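Local structure of glutamine amidotransferase type-2 domain-containing protein (Pseudomonas aeruginosa PAO1, 1TE5) at residues G37-E42 against V46-D51; T91-R96 against Y102-H107. The protein probably acts as a class-II glutamine amidotransferase of the Ntn-hydrolase clan, releasing ammonia from glutamine for transfer to a substrate that is not known. All blocks are in the same frame, centred on the assembly; numbering follows the deposited sequence.

Contact 1: G37-E42 against V46-D51; sequences GIAFYE and VRLFQD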
ATOM      1  N   GLY A  37       9.520  -7.221   2.224  1.00 26.44           N
ATOM      2  CA  GLY A  37       8.717  -6.032   2.042  1.00 28.30           C
ATOM      3  C   GLY A  37       9.572  -4.884   1.565  1.00 27.50           C
ATOM      4  O   GLY A  37      10.688  -4.682   2.044  1.00 31.11           O
ATOM      5  N   ILE A  38       9.059  -4.141   0.592  1.00 27.28           N
ATOM      6  CA  ILE A  38       9.775  -3.006   0.036  1.00 23.89           C
ATOM      7  C   ILE A  38       8.802  -1.869  -0.225  1.00 20.20           C
ATOM      8  O   ILE A  38       7.885  -1.997  -1.037  1.00 18.28           O
ATOM      9  CB  ILE A  38      10.459  -3.378  -1.296  1.00 29.09           C
ATOM     10  CG1 ILE A  38      11.465  -4.508  -1.071  1.00 28.94           C
ATOM     11  CG2 ILE A  38      11.151  -2.160  -1.891  1.00 27.25           C
ATOM     12  CD1 ILE A  38      11.937  -5.167  -2.340  1.00 34.97           C
ATOM     13  N   ALA A  39       8.986  -0.773   0.502  1.00 20.13           N
ATOM     14  CA  ALA A  39       8.158   0.408   0.346  1.00 18.39           C
ATOM     15  C   ALA A  39       9.066   1.519  -0.131  1.00 20.72           C
ATOM     16  O   ALA A  39      10.232   1.567   0.234  1.00 20.22           O
ATOM     17  CB  ALA A  39       7.518   0.779   1.662  1.00 18.81           C
ATOM     18  N   PHE A  40       8.565   2.348  -1.033  1.00 18.48           N
ATOM     19  CA  PHE A  40       9.338   3.470  -1.535  1.00 20.28           C
ATOM     20  C   PHE A  40       8.415   4.613  -1.931  1.00 16.71           C
ATOM     21  O   PHE A  40       7.213   4.414  -2.100  1.00 20.80           O
ATOM     22  CB  PHE A  40      10.270   3.054  -2.683  1.00 24.96           C
ATOM     23  CG  PHE A  40       9.566   2.490  -3.876  1.00 24.78           C
ATOM     24  CD1 PHE A  40       9.261   3.303  -4.971  1.00 27.88           C
ATOM     25  CD2 PHE A  40       9.241   1.136  -3.927  1.00 28.11           C
ATOM     26  CE1 PHE A  40       8.638   2.775  -6.111  1.00 28.67           C
ATOM     27  CE2 PHE A  40       8.620   0.594  -5.053  1.00 32.65           C
ATOM     28  CZ  PHE A  40       8.318   1.416  -6.151  1.00 31.55           C
ATOM     29  N   TYR A  41       8.970   5.813  -2.052  1.00 21.05           N
ATOM     30  CA  TYR A  41       8.167   6.979  -2.377  1.00 18.92           C
ATOM     31  C   TYR A  41       8.302   7.546  -3.772  1.00 19.54           C
ATOM     32  O   TYR A  41       9.358   7.499  -4.379  1.00 24.20           O
ATOM     33  CB  TYR A  41       8.436   8.075  -1.356  1.00 19.83           C
ATOM     34  CG  TYR A  41       8.083   7.663   0.044  1.00 21.42           C
ATOM     35  CD1 TYR A  41       8.920   6.820   0.774  1.00 19.56           C
ATOM     36  CD2 TYR A  41       6.913   8.112   0.641  1.00 23.67           C
ATOM     37  CE1 TYR A  41       8.599   6.431   2.064  1.00 22.57           C
ATOM     38  CE2 TYR A  41       6.579   7.732   1.929  1.00 24.87           C
ATOM     39  CZ  TYR A  41       7.424   6.894   2.636  1.00 26.87           C
ATOM     40  OH  TYR A  41       7.085   6.523   3.910  1.00 30.72           O
ATOM     41  N   GLU A  42       7.210   8.129  -4.247  1.00 21.86           N
ATOM     42  CA  GLU A  42       7.125   8.765  -5.551  1.00 26.26           C
ATOM     43  C   GLU A  42       6.421  10.097  -5.315  1.00 25.12           C
ATOM     44  O   GLU A  42       5.243  10.307  -5.621  1.00 31.08           O
ATOM     45  CB  GLU A  42       6.247   7.910  -6.458  1.00 28.95           C
ATOM     46  CG  GLU A  42       6.680   7.845  -7.903  1.00 38.70           C
ATOM     47  CD  GLU A  42       6.089   6.639  -8.623  1.00 37.90           C
ATOM     48  OE1 GLU A  42       6.615   5.518  -8.437  1.00 37.38           O
ATOM     49  OE2 GLU A  42       5.102   6.816  -9.371  1.00 40.85           O
ATOM     50  N   VAL A  46       3.308   6.610  -1.724  1.00 23.97           N
ATOM     51  CA  VAL A  46       4.157   5.471  -1.376  1.00 25.94           C
ATOM     52  C   VAL A  46       3.686   4.179  -2.039  1.00 23.71           C
ATOM     53  O   VAL A  46       2.484   3.944  -2.192  1.00 28.51           O
ATOM     54  CB  VAL A  46       4.220   5.270   0.170  1.00 26.22           C
ATOM     55  CG1 VAL A  46       2.839   5.110   0.744  1.00 25.01           C
ATOM     56  CG2 VAL A  46       5.043   4.054   0.521  1.00 30.67           C
ATOM     57  N   ARG A  47       4.638   3.375  -2.499  1.00 23.02           N
ATOM     58  CA  ARG A  47       4.325   2.087  -3.114  1.00 20.84           C
ATOM     59  C   ARG A  47       4.782   0.981  -2.170  1.00 21.02           C
ATOM     60  O   ARG A  47       5.859   1.057  -1.596  1.00 24.08           O
ATOM     61  CB  ARG A  47       5.023   1.936  -4.463  1.00 23.96           C
ATOM     62  CG  ARG A  47       4.549   2.910  -5.516  1.00 30.39           C
ATOM     63  CD  ARG A  47       5.091   2.527  -6.867  1.00 31.82           C
ATOM     64  NE  ARG A  47       4.771   3.505  -7.902  1.00 31.02           N
ATOM     65  CZ  ARG A  47       3.688   3.469  -8.672  1.00 29.05           C
ATOM     66  NH1 ARG A  47       3.499   4.408  -9.584  1.00 26.89           N
ATOM     67  NH2 ARG A  47       2.792   2.497  -8.527  1.00 27.28           N
ATOM     68  N   LEU A  48       3.961  -0.045  -2.009  1.00 20.15           N
ATOM     69  CA  LEU A  48       4.299  -1.143  -1.118  1.00 22.14           C
ATOM     70  C   LEU A  48       4.109  -2.512  -1.770  1.00 21.78           C
ATOM     71  O   LEU A  48       3.033  -2.827  -2.290  1.00 23.91           O
ATOM     72  CB  LEU A  48       3.453  -1.063   0.156  1.00 22.03           C
ATOM     73  CG  LEU A  48       3.644  -2.163   1.208  1.00 25.65           C
ATOM     74  CD1 LEU A  48       5.050  -2.106   1.805  1.00 24.67           C
ATOM     75  CD2 LEU A  48       2.591  -2.008   2.284  1.00 21.11           C
ATOM     76  N   PHE A  49       5.170  -3.310  -1.742  1.00 20.46           N
ATOM     77  CA  PHE A  49       5.157  -4.659  -2.288  1.00 22.71           C
ATOM     78  C   PHE A  49       5.678  -5.514  -1.145  1.00 22.99           C
ATOM     79  O   PHE A  49       6.780  -5.278  -0.644  1.00 24.78           O
ATOM     80  CB  PHE A  49       6.112  -4.784  -3.477  1.00 22.25           C
ATOM     81  CG  PHE A  49       5.864  -3.791  -4.581  1.00 23.76           C
ATOM     82  CD1 PHE A  49       6.545  -2.573  -4.611  1.00 25.30           C
ATOM     83  CD2 PHE A  49       4.961  -4.078  -5.607  1.00 23.90           C
ATOM     84  CE1 PHE A  49       6.332  -1.658  -5.642  1.00 27.12           C
ATOM     85  CE2 PHE A  49       4.742  -3.163  -6.645  1.00 25.53           C
ATOM     86  CZ  PHE A  49       5.433  -1.950  -6.656  1.00 24.93           C
ATOM     87  N   GLN A  50       4.882  -6.479  -0.702  1.00 26.00           N
ATOM     88  CA  GLN A  50       5.292  -7.348   0.398  1.00 22.13           C
ATOM     89  C   GLN A  50       4.660  -8.728   0.283  1.00 24.86           C
ATOM     90  O   GLN A  50       3.643  -8.905  -0.383  1.00 24.83           O
ATOM     91  CB  GLN A  50       4.919  -6.721   1.740  1.00 17.42           C
ATOM     92  CG  GLN A  50       3.448  -6.755   2.040  1.00 23.25           C
ATOM     93  CD  GLN A  50       3.033  -5.746   3.076  1.00 21.24           C
ATOM     94  OE1 GLN A  50       3.711  -5.558   4.080  1.00 27.49           O
ATOM     95  NE2 GLN A  50       1.910  -5.079   2.830  1.00 19.99           N
ATOM     96  N   ASP A  51       5.216  -9.689   1.003  1.00 25.81           N
ATOM     97  CA  ASP A  51       4.728 -11.056   0.930  1.00 25.02           C
ATOM     98  C   ASP A  51       5.246 -11.853   2.110  1.00 23.44           C
ATOM     99  O   ASP A  51       6.416 -11.764   2.451  1.00 23.30           O
ATOM    100  CB  ASP A  51       5.257 -11.691  -0.359  1.00 25.13           C
ATOM    101  CG  ASP A  51       4.328 -12.750  -0.925  1.00 26.20           C
ATOM    102  OD1 ASP A  51       4.847 -13.702  -1.541  1.00 29.39           O
ATOM    103  OD2 ASP A  51       3.090 -12.623  -0.798  1.00 32.79           O
TER

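Contact 2: T91-R96 against Y102-H107; sequences THPFIR and YWTFAH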
ATOM      1  N   THR A  91       3.459  -8.895   7.908  1.00 26.80           N
ATOM      2  CA  THR A  91       4.629  -8.688   7.063  1.00 25.10           C
ATOM      3  C   THR A  91       5.022  -7.191   7.018  1.00 27.37           C
ATOM      4  O   THR A  91       4.155  -6.329   6.904  1.00 25.71           O
ATOM      5  CB  THR A  91       4.330  -9.220   5.642  1.00 26.10           C
ATOM      6  OG1 THR A  91       3.915 -10.593   5.727  1.00 25.76           O
ATOM      7  CG2 THR A  91       5.545  -9.127   4.757  1.00 21.52           C
ATOM      8  N   HIS A  92       6.317  -6.923   7.199  1.00 26.13           N
ATOM      9  CA  HIS A  92       6.890  -5.576   7.185  1.00 26.66           C
ATOM     10  C   HIS A  92       7.163  -5.173   5.747  1.00 24.52           C
ATOM     11  O   HIS A  92       7.357  -6.025   4.888  1.00 26.73           O
ATOM     12  CB  HIS A  92       8.258  -5.548   7.886  1.00 30.04           C
ATOM     13  CG  HIS A  92       8.238  -5.949   9.326  1.00 34.20           C
ATOM     14  ND1 HIS A  92       7.522  -7.029   9.798  1.00 40.14           N
ATOM     15  CD2 HIS A  92       8.903  -5.446  10.388  1.00 32.26           C
ATOM     16  CE1 HIS A  92       7.753  -7.176  11.090  1.00 40.89           C
ATOM     17  NE2 HIS A  92       8.588  -6.226  11.471  1.00 37.97           N
ATOM     18  N   PRO A  93       7.240  -3.862   5.475  1.00 23.97           N
ATOM     19  CA  PRO A  93       7.075  -2.764   6.436  1.00 25.17           C
ATOM     20  C   PRO A  93       5.595  -2.365   6.615  1.00 23.55           C
ATOM     21  O   PRO A  93       4.735  -2.870   5.904  1.00 24.94           O
ATOM     22  CB  PRO A  93       7.903  -1.644   5.809  1.00 26.15           C
ATOM     23  CG  PRO A  93       7.767  -1.900   4.353  1.00 28.52           C
ATOM     24  CD  PRO A  93       7.914  -3.389   4.251  1.00 25.48           C
ATOM     25  N   PHE A  94       5.322  -1.473   7.570  1.00 21.94           N
ATOM     26  CA  PHE A  94       3.960  -1.018   7.844  1.00 23.72           C
ATOM     27  C   PHE A  94       3.793   0.466   7.503  1.00 20.89           C
ATOM     28  O   PHE A  94       4.722   1.259   7.668  1.00 25.94           O
ATOM     29  CB  PHE A  94       3.595  -1.274   9.311  1.00 24.01           C
ATOM     30  CG  PHE A  94       3.717  -2.713   9.718  1.00 22.68           C
ATOM     31  CD1 PHE A  94       4.796  -3.145  10.478  1.00 24.70           C
ATOM     32  CD2 PHE A  94       2.758  -3.644   9.328  1.00 19.40           C
ATOM     33  CE1 PHE A  94       4.911  -4.490  10.843  1.00 26.09           C
ATOM     34  CE2 PHE A  94       2.863  -4.985   9.686  1.00 25.47           C
ATOM     35  CZ  PHE A  94       3.939  -5.407  10.443  1.00 28.10           C
ATOM     36  N   ILE A  95       2.606   0.828   7.019  1.00 21.84           N
ATOM     37  CA  ILE A  95       2.310   2.209   6.638  1.00 21.73           C
ATOM     38  C   ILE A  95       1.114   2.770   7.404  1.00 21.63           C
ATOM     39  O   ILE A  95       0.162   2.051   7.711  1.00 21.89           O
ATOM     40  CB  ILE A  95       2.007   2.322   5.124  1.00 23.03           C
ATOM     41  CG1 ILE A  95       3.122   1.670   4.306  1.00 25.33           C
ATOM     42  CG2 ILE A  95       1.830   3.787   4.714  1.00 23.73           C
ATOM     43  CD1 ILE A  95       2.895   1.753   2.829  1.00 26.68           C
ATOM     44  N   ARG A  96       1.170   4.067   7.696  1.00 22.21           N
ATOM     45  CA  ARG A  96       0.098   4.767   8.398  1.00 28.31           C
ATOM     46  C   ARG A  96       0.308   6.263   8.235  1.00 29.96           C
ATOM     47  O   ARG A  96       1.436   6.746   8.352  1.00 29.08           O
ATOM     48  CB  ARG A  96       0.071   4.375   9.877  1.00 27.06           C
ATOM     49  CG  ARG A  96      -1.326   4.052  10.373  1.00 33.96           C
ATOM     50  CD  ARG A  96      -1.354   2.902  11.375  1.00 33.60           C
ATOM     51  NE  ARG A  96      -0.920   1.694  10.687  1.00 39.61           N
ATOM     52  CZ  ARG A  96      -1.277   0.462  11.030  1.00 33.86           C
ATOM     53  NH1 ARG A  96      -0.814  -0.564  10.342  1.00 38.12           N
ATOM     54  NH2 ARG A  96      -2.099   0.246  12.051  1.00 35.35           N
ATOM     55  N   TYR A 102       2.575   9.844   4.585  1.00 21.76           N
ATOM     56  CA  TYR A 102       2.509   8.402   4.826  1.00 20.28           C
ATOM     57  C   TYR A 102       3.767   8.001   5.577  1.00 20.78           C
ATOM     58  O   TYR A 102       4.868   8.314   5.152  1.00 19.68           O
ATOM     59  CB  TYR A 102       2.398   7.612   3.513  1.00 19.47           C
ATOM     60  CG  TYR A 102       1.041   7.691   2.835  1.00 20.72           C
ATOM     61  CD1 TYR A 102       0.914   8.222   1.549  1.00 17.75           C
ATOM     62  CD2 TYR A 102      -0.125   7.244   3.477  1.00 22.14           C
ATOM     63  CE1 TYR A 102      -0.324   8.314   0.927  1.00 16.38           C
ATOM     64  CE2 TYR A 102      -1.372   7.341   2.856  1.00 20.87           C
ATOM     65  CZ  TYR A 102      -1.457   7.873   1.587  1.00 22.92           C
ATOM     66  OH  TYR A 102      -2.683   7.999   0.976  1.00 21.31           O
ATOM     67  N   TRP A 103       3.605   7.384   6.734  1.00 22.20           N
ATOM     68  CA  TRP A 103       4.764   6.957   7.500  1.00 21.58           C
ATOM     69  C   TRP A 103       5.046   5.499   7.207  1.00 18.72           C
ATOM     70  O   TRP A 103       4.117   4.694   7.134  1.00 26.53           O
ATOM     71  CB  TRP A 103       4.532   7.147   9.002  1.00 20.49           C
ATOM     72  CG  TRP A 103       4.785   8.537   9.472  1.00 21.05           C
ATOM     73  CD1 TRP A 103       4.269   9.691   8.947  1.00 25.25           C
ATOM     74  CD2 TRP A 103       5.601   8.934  10.582  1.00 26.31           C
ATOM     75  NE1 TRP A 103       4.712  10.779   9.665  1.00 23.44           N
ATOM     76  CE2 TRP A 103       5.531  10.342  10.672  1.00 25.66           C
ATOM     77  CE3 TRP A 103       6.379   8.235  11.514  1.00 27.77           C
ATOM     78  CZ2 TRP A 103       6.206  11.063  11.657  1.00 23.04           C
ATOM     79  CZ3 TRP A 103       7.050   8.955  12.496  1.00 26.09           C
ATOM     80  CH2 TRP A 103       6.958  10.355  12.556  1.00 27.28           C
ATOM     81  N   THR A 104       6.323   5.150   7.096  1.00 22.11           N
ATOM     82  CA  THR A 104       6.734   3.775   6.811  1.00 20.58           C
ATOM     83  C   THR A 104       7.631   3.286   7.955  1.00 19.60           C
ATOM     84  O   THR A 104       8.494   4.022   8.431  1.00 22.53           O
ATOM     85  CB  THR A 104       7.461   3.689   5.438  1.00 23.00           C
ATOM     86  OG1 THR A 104       6.534   3.971   4.377  1.00 26.93           O
ATOM     87  CG2 THR A 104       8.021   2.300   5.216  1.00 27.66           C
ATOM     88  N   PHE A 105       7.410   2.058   8.412  1.00 23.84           N
ATOM     89  CA  PHE A 105       8.165   1.497   9.525  1.00 23.61           C
ATOM     90  C   PHE A 105       8.635   0.055   9.292  1.00 22.90           C
ATOM     91  O   PHE A 105       7.881  -0.799   8.826  1.00 24.13           O
ATOM     92  CB  PHE A 105       7.273   1.566  10.766  1.00 24.78           C
ATOM     93  CG  PHE A 105       7.883   1.001  12.023  1.00 23.61           C
ATOM     94  CD1 PHE A 105       8.585   1.814  12.900  1.00 25.78           C
ATOM     95  CD2 PHE A 105       7.668  -0.328  12.381  1.00 26.90           C
ATOM     96  CE1 PHE A 105       9.056   1.315  14.117  1.00 25.95           C
ATOM     97  CE2 PHE A 105       8.140  -0.834  13.596  1.00 31.98           C
ATOM     98  CZ  PHE A 105       8.832  -0.009  14.461  1.00 29.30           C
ATOM     99  N   ALA A 106       9.894  -0.209   9.616  1.00 24.13           N
ATOM    100  CA  ALA A 106      10.453  -1.543   9.484  1.00 26.30           C
ATOM    101  C   ALA A 106      11.265  -1.810  10.746  1.00 27.68           C
ATOM    102  O   ALA A 106      12.089  -0.988  11.146  1.00 26.76           O
ATOM    103  CB  ALA A 106      11.324  -1.637   8.249  1.00 26.33           C
ATOM    104  N   HIS A 107      11.006  -2.951  11.380  1.00 28.39           N
ATOM    105  CA  HIS A 107      11.691  -3.322  12.612  1.00 29.86           C
ATOM    106  C   HIS A 107      12.301  -4.728  12.569  1.00 28.69           C
ATOM    107  O   HIS A 107      11.671  -5.691  12.123  1.00 27.83           O
ATOM    108  CB  HIS A 107      10.677  -3.219  13.747  1.00 29.24           C
ATOM    109  CG  HIS A 107      11.098  -3.961  14.982  1.00 30.58           C
ATOM    110  ND1 HIS A 107      10.244  -4.769  15.702  1.00 32.78           N
ATOM    111  CD2 HIS A 107      12.292  -4.017  15.620  1.00 31.19           C
ATOM    112  CE1 HIS A 107      10.890  -5.284  16.733  1.00 32.15           C
ATOM    113  NE2 HIS A 107      12.136  -4.845  16.705  1.00 29.20           N
TER

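Contact 1: G37-E42 against V46-D51
Phe-40 and Arg-47 face each other in an antiparallel beta hairpin, strand 35-42 with strand 45-51, at one end of a sheet of the alpha-beta-beta-alpha Ntn fold. Two hydrogen-bonded pairs tie the backbones. Ile-38 N gives to Phe-49 O at 2.8 Å, and Phe-49 N gives back to Ile-38 O. Phe-40 and Arg-47 repeat the exchange. Ile-38, Phe-40, Arg-47 and Phe-49 share one face of the sheet.

Arg-47 makes the longest run of side-chain contacts. Its CB sits over one face of the Phe-40 ring, 4.0 Å from the centroid, as a CH-pi contact. Its CG runs along the CE1-CZ rim, and CD comes to 3.5 Å from Phe-40 CZ. The chain is extended from CG to NE, which takes the guanidinium past the ring to Glu-42. This is a side-on salt bridge: Arg-47 NE bonds to Glu-42 OE1 at 2.8 Å, from above the carboxylate plane, and Arg-47 NH1 to Glu-42 OE2 at 2.9 Å, on its syn side. Both oxygens are held. NH1 and NH2 also bond to the second subunit, at the backbone oxygens of its Asp-51 and Gln-50.

The Phe-40 CG lies between backbone N and carbonyl carbon (chi1 60°), and its ring leans toward the partner strand. It meets Phe-49 rim to rim, planes 18° apart. Phe-49 also packs on helix 59-66 and on Phe-49 of the second subunit.

The opposite face carries Ala-39, Tyr-41, Val-46 and Leu-48. Leu-48 CD1 touches Ala-39 CB at 3.8 Å. The Tyr-41 ring lies beside Val-46, whose CB is over one ring face, 4.2 Å from the centroid.

Contact 2: T91-R96 against Y102-H107
Phe-94 and Phe-105, and then Arg-96 and Trp-103, form the hydrogen-bonded pairs of an antiparallel hairpin whose short strand axes run 4.7 Å apart at 157°. Phe-94 N gives to Phe-105 O at 2.9 Å. Trp-103 N gives to Arg-96 O at 2.8 Å. Between these pairs, Ile-95 CA makes a CA-H...O contact with Trp-103 O.

Ile-95 lies on the same face as Thr-104, and the two side chains point the same way. Its CG2, anti to the backbone N, turns to Tyr-102 CB at 4.0 Å. Its CG1 approaches Thr-104 OG1, a hydroxyl hydrogen-bonded to Tyr-41 OH. Pro-93 follows a cis peptide bond. Its CB packs against Phe-105 O, Thr-104 CG2 and Ala-106 CB.

Before the strand, Phe-94 CE1 lies over the centre of the His-92 ring, 3.8 Å above its plane. The backbone N of His-107 comes to the edge of the imidazole. Both histidines hydrogen-bond to Ser-129 OG, His-92 through NE2 and His-107 through ND1. On the other face, Arg-96 folds back so that NE bonds to Ile-95 O at 3.2 Å, from above that carbonyl plane. Its NH1 forms a salt bridge with Glu-130.

The hairpin lies at one end of a six-stranded sheet, with 94-98 outermost and 171-175 next to 101-108. Helix 128-143 packs on the face of Phe-94, Arg-96 and Phe-105, where Phe-133 meets the Phe-105 ring. Strands 45-51 and 73-80 of the seven-stranded sheet lie against the face of Ile-95 and Thr-104.

Contacts 1 and 2 are both largely buried hairpins, each at one end of a different antiparallel sheet. They hold separate strands, yet the two sheets pack face to face, and the centres of the two contacts are about 9 Å apart. Tyr-41 OH of contact 1 probably bonds to Thr-104 OG1 and Tyr-102 O of contact 2. Both also reach the second subunit. Contact 1 does so partly through Arg-47, which also bridges its own two strands. In contact 2 the charged group turns instead to the helix layer, with weaker or undecided pairs to the other subunit. Contact 1 adds aromatic and ion-pair links across its strands; contact 2 relies more on backbone and apolar packing.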